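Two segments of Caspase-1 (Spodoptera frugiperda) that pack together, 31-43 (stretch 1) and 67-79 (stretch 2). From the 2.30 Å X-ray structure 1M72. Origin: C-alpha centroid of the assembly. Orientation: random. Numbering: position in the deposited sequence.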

# COMPACT_ATOMS: atom_id res chain seq x y z
N HIS C 31 25.68 2.94 9.90
CA HIS C 31 25.37 1.77 9.03
C HIS C 31 24.04 1.90 8.33
O HIS C 31 23.12 2.56 8.83
CB HIS C 31 25.31 0.48 9.84
CG HIS C 31 26.51 0.27 10.71
ND1 HIS C 31 27.75 -0.04 10.20
CD2 HIS C 31 26.67 0.38 12.05
CE1 HIS C 31 28.62 -0.13 11.19
NE2 HIS C 31 27.99 0.13 12.32
N ARG C 32 23.95 1.26 7.17
CA ARG C 32 22.68 1.21 6.42
C ARG C 32 21.67 0.43 7.30
O ARG C 32 20.54 0.85 7.54
CB ARG C 32 22.86 0.42 5.14
CG ARG C 32 21.60 0.25 4.34
CD ARG C 32 21.59 1.20 3.14
NE ARG C 32 21.31 2.58 3.49
CZ ARG C 32 21.67 3.63 2.74
NH1 ARG C 32 22.34 3.47 1.58
NH2 ARG C 32 21.32 4.84 3.14
N GLY C 33 22.11 -0.72 7.80
CA GLY C 33 21.23 -1.52 8.61
C GLY C 33 21.24 -2.97 8.15
O GLY C 33 21.89 -3.36 7.18
N MET C 34 20.51 -3.79 8.88
CA MET C 34 20.38 -5.21 8.59
C MET C 34 19.33 -5.49 7.50
O MET C 34 18.29 -4.82 7.42
CB MET C 34 19.94 -5.94 9.86
CG MET C 34 20.98 -5.91 10.96
SD MET C 34 20.43 -6.68 12.49
CE MET C 34 20.01 -8.40 11.91
N ALA C 35 19.65 -6.48 6.67
CA ALA C 35 18.77 -6.98 5.62
C ALA C 35 18.69 -8.50 5.87
O ALA C 35 19.67 -9.23 5.69
CB ALA C 35 19.36 -6.70 4.24
N ILE C 36 17.53 -8.98 6.31
CA ILE C 36 17.38 -10.41 6.58
C ILE C 36 16.59 -11.07 5.45
O ILE C 36 15.48 -10.65 5.15
CB ILE C 36 16.54 -10.71 7.83
CG1 ILE C 36 17.02 -9.94 9.03
CG2 ILE C 36 16.60 -12.20 8.11
CD1 ILE C 36 16.10 -10.22 10.23
N ILE C 37 17.15 -12.10 4.85
CA ILE C 37 16.45 -12.80 3.79
C ILE C 37 16.07 -14.22 4.23
O ILE C 37 16.92 -15.03 4.60
CB ILE C 37 17.32 -12.84 2.51
CG1 ILE C 37 17.62 -11.40 2.05
CG2 ILE C 37 16.59 -13.62 1.41
CD1 ILE C 37 18.68 -11.27 0.88
N PHE C 38 14.79 -14.53 4.25
CA PHE C 38 14.38 -15.88 4.59
C PHE C 38 14.03 -16.49 3.27
O PHE C 38 12.98 -16.23 2.70
CB PHE C 38 13.17 -15.91 5.52
CG PHE C 38 13.45 -15.29 6.84
CD1 PHE C 38 13.21 -13.94 7.05
CD2 PHE C 38 13.98 -16.06 7.88
CE1 PHE C 38 13.48 -13.33 8.27
CE2 PHE C 38 14.26 -15.48 9.12
CZ PHE C 38 14.01 -14.10 9.33
N ASN C 39 14.93 -17.33 2.79
CA ASN C 39 14.80 -18.01 1.50
C ASN C 39 14.39 -19.45 1.72
O ASN C 39 15.11 -20.21 2.41
CB ASN C 39 16.15 -17.95 0.80
CG ASN C 39 16.09 -18.51 -0.57
OD1 ASN C 39 16.99 -19.21 -0.99
ND2 ASN C 39 15.02 -18.21 -1.27
N HIS C 40 13.26 -19.83 1.12
CA HIS C 40 12.70 -21.18 1.30
C HIS C 40 12.63 -21.94 0.03
O HIS C 40 11.81 -21.61 -0.82
CB HIS C 40 11.30 -21.13 1.87
CG HIS C 40 11.25 -20.64 3.28
ND1 HIS C 40 11.50 -21.46 4.36
CD2 HIS C 40 11.09 -19.39 3.78
CE1 HIS C 40 11.49 -20.74 5.46
NE2 HIS C 40 11.25 -19.49 5.14
N GLU C 41 13.44 -22.98 -0.10
CA GLU C 41 13.43 -23.78 -1.34
C GLU C 41 12.73 -25.14 -1.24
O GLU C 41 12.12 -25.61 -2.19
CB GLU C 41 14.87 -23.99 -1.86
CG GLU C 41 14.96 -24.55 -3.32
CD GLU C 41 16.41 -24.68 -3.83
OE1 GLU C 41 17.36 -24.78 -2.99
OE2 GLU C 41 16.60 -24.68 -5.07
N HIS C 42 12.79 -25.73 -0.06
CA HIS C 42 12.22 -27.05 0.13
C HIS C 42 11.36 -27.05 1.37
O HIS C 42 11.60 -26.31 2.31
CB HIS C 42 13.40 -28.03 0.22
CG HIS C 42 14.36 -27.90 -0.92
ND1 HIS C 42 15.69 -27.53 -0.75
CD2 HIS C 42 14.20 -28.11 -2.26
CE1 HIS C 42 16.30 -27.53 -1.93
NE2 HIS C 42 15.42 -27.88 -2.86
N PHE C 43 10.34 -27.90 1.37
CA PHE C 43 9.39 -27.98 2.48
C PHE C 43 9.11 -29.38 3.00
O PHE C 43 9.06 -30.32 2.23
CB PHE C 43 8.06 -27.35 2.02
CG PHE C 43 8.21 -25.94 1.49
CD1 PHE C 43 8.68 -25.72 0.19
CD2 PHE C 43 8.00 -24.84 2.34
CE1 PHE C 43 8.94 -24.41 -0.26
CE2 PHE C 43 8.25 -23.54 1.89
CZ PHE C 43 8.73 -23.32 0.59
N THR C 67 25.63 -3.85 -2.14
CA THR C 67 26.17 -2.67 -2.79
C THR C 67 25.53 -1.38 -2.23
O THR C 67 26.09 -0.30 -2.33
CB THR C 67 25.95 -2.74 -4.32
OG1 THR C 67 24.59 -2.45 -4.63
CG2 THR C 67 26.26 -4.14 -4.84
N LEU C 68 24.35 -1.52 -1.62
CA LEU C 68 23.62 -0.40 -1.06
C LEU C 68 24.00 -0.20 0.39
O LEU C 68 23.50 0.70 1.05
CB LEU C 68 22.10 -0.63 -1.20
CG LEU C 68 21.53 -0.50 -2.64
CD1 LEU C 68 20.07 -0.89 -2.67
CD2 LEU C 68 21.66 0.95 -3.14
N GLY C 69 24.86 -1.09 0.90
CA GLY C 69 25.34 -0.96 2.26
C GLY C 69 24.75 -1.84 3.35
O GLY C 69 25.21 -1.77 4.50
N PHE C 70 23.75 -2.66 3.02
CA PHE C 70 23.12 -3.54 4.00
C PHE C 70 24.07 -4.65 4.48
O PHE C 70 24.91 -5.12 3.73
CB PHE C 70 21.86 -4.22 3.40
CG PHE C 70 20.67 -3.32 3.32
CD1 PHE C 70 20.36 -2.62 2.14
CD2 PHE C 70 19.84 -3.13 4.45
CE1 PHE C 70 19.26 -1.75 2.07
CE2 PHE C 70 18.74 -2.25 4.39
CZ PHE C 70 18.44 -1.56 3.21
N LYS C 71 23.95 -5.05 5.74
CA LYS C 71 24.73 -6.17 6.23
C LYS C 71 23.68 -7.28 5.99
O LYS C 71 22.69 -7.40 6.72
CB LYS C 71 25.03 -6.07 7.73
CG LYS C 71 26.02 -7.15 8.25
CD LYS C 71 25.84 -7.47 9.78
CE LYS C 71 24.38 -7.98 10.08
NZ LYS C 71 24.00 -8.44 11.46
N VAL C 72 23.89 -8.09 4.96
CA VAL C 72 22.94 -9.13 4.60
C VAL C 72 23.09 -10.48 5.28
O VAL C 72 24.20 -11.03 5.34
CB VAL C 72 22.99 -9.40 3.07
CG1 VAL C 72 21.97 -10.50 2.67
CG2 VAL C 72 22.70 -8.12 2.30
N THR C 73 21.99 -11.02 5.79
CA THR C 73 22.01 -12.37 6.35
C THR C 73 20.90 -13.18 5.65
O THR C 73 19.72 -12.80 5.69
CB THR C 73 21.76 -12.38 7.85
OG1 THR C 73 22.76 -11.61 8.51
CG2 THR C 73 21.84 -13.79 8.37
N VAL C 74 21.28 -14.27 5.00
CA VAL C 74 20.33 -15.16 4.32
C VAL C 74 20.05 -16.38 5.21
O VAL C 74 20.98 -17.07 5.59
CB VAL C 74 20.92 -15.68 3.00
CG1 VAL C 74 19.94 -16.68 2.36
CG2 VAL C 74 21.24 -14.54 2.09
N PHE C 75 18.79 -16.64 5.55
CA PHE C 75 18.42 -17.79 6.38
C PHE C 75 17.74 -18.80 5.50
O PHE C 75 16.55 -18.64 5.16
CB PHE C 75 17.47 -17.38 7.50
CG PHE C 75 18.14 -16.61 8.56
CD1 PHE C 75 18.01 -15.23 8.61
CD2 PHE C 75 18.91 -17.25 9.51
CE1 PHE C 75 18.64 -14.48 9.62
CE2 PHE C 75 19.55 -16.53 10.52
CZ PHE C 75 19.41 -15.13 10.58
N PRO C 76 18.47 -19.86 5.12
CA PRO C 76 17.90 -20.88 4.25
C PRO C 76 17.02 -21.91 4.95
O PRO C 76 17.45 -22.54 5.94
CB PRO C 76 19.14 -21.49 3.58
CG PRO C 76 20.13 -21.50 4.72
CD PRO C 76 19.89 -20.15 5.43
N ASN C 77 15.79 -22.03 4.46
CA ASN C 77 14.81 -23.00 4.93
C ASN C 77 14.55 -23.22 6.41
O ASN C 77 14.59 -24.35 6.88
CB ASN C 77 15.15 -24.35 4.30
CG ASN C 77 15.18 -24.27 2.81
OD1 ASN C 77 14.19 -23.87 2.19
ND2 ASN C 77 16.32 -24.59 2.21
N LEU C 78 14.25 -22.15 7.13
CA LEU C 78 14.01 -22.29 8.54
C LEU C 78 12.58 -22.76 8.83
O LEU C 78 11.67 -22.63 7.99
CB LEU C 78 14.27 -20.94 9.23
CG LEU C 78 15.65 -20.25 9.26
CD1 LEU C 78 15.56 -19.06 10.25
CD2 LEU C 78 16.78 -21.24 9.73
N LYS C 79 12.40 -23.34 10.02
CA LYS C 79 11.11 -23.78 10.53
C LYS C 79 10.45 -22.49 11.07
O LYS C 79 11.14 -21.51 11.37
CB LYS C 79 11.30 -24.78 11.66
CG LYS C 79 11.82 -26.15 11.20
CD LYS C 79 12.15 -27.06 12.37
CE LYS C 79 10.89 -27.56 13.06
NZ LYS C 79 11.20 -28.49 14.20
O HOH W 1 26.67 0.58 5.33
O HOH W 2 24.65 -1.92 7.55
O HOH W 3 17.69 -24.36 -0.51

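Two neighbouring parallel strands make this contact, their axes 4.6 Å apart at closest approach and 17° from exact alignment. The register is simple: Met 34 lies beside Lys 71, Ile 37 beside Val 74, Asn 39 beside Pro 76. In a parallel pair, one residue of a strand bonds to the two residues that flank its partner, and odd-numbered residues do that work on both sides here. Lys 71 N donates to Gly 33 O (3.0 Å), Ala 35 N to Lys 71 O (3.2 Å), Thr 73 N to Ala 35 O (2.9 Å), Ile 37 N to Thr 73 O (2.8 Å) and Phe 75 N to Ile 37 O (2.6 Å). Asn 39 N to Phe 75 O (3.2 Å) is more bent, at 144°, and Asn 77 N to Asn 39 O (2.8 Å) closes the ladder. Pro 76, which has no amide hydrogen, falls at a position where this ladder asks for none; its CA instead makes a CA-H...O contact with Asn 39 O at 3.4 Å.

Side chains alternate between the two faces. On one, Ala 35 packs its CB 3.6 Å from Phe 70 CD2 and 4.1 Å from Val 72 CG2. Ile 37 continues the apolar row, with CD1 3.8 Å from Val 72 CG1. The other face carries Ile 36, whose CG2 meets the edge of the Phe 75 ring at CD1, 3.4 Å away. The rings of Phe 38 and Phe 75 are nearly parallel, at 18°, but slid apart, with centroids 5.4 Å from each other, so they barely overlap.

At the entrance, Arg 32 CG sits squarely over the Phe 70 ring, 3.5 Å from the centroid in a CH-pi contact, while Arg 32 NH1 donates to Leu 68 O at 3.0 Å, although the position of Leu 68 O is less certain in the model. Glycine suits both backbones here. Gly 33 and Gly 69 have positive phi, and a CB on either would jam against the preceding carbonyl; at Gly 69 it would also crowd Arg 32 CB. Water 2 joins them, accepting from Gly 33 N (2.8 Å) and donating to Gly 69 O (3.1 Å).

At the exit, side chain replaces backbone. Asn 77 OD1 accepts from both Glu 41 N (2.6 Å) and His 42 N (3.2 Å), holding the first stretch after its strand has ended. Asn 77 ND2 donates to water 3 (3.1 Å), which in turn donates to Glu 41 OE1 (2.5 Å).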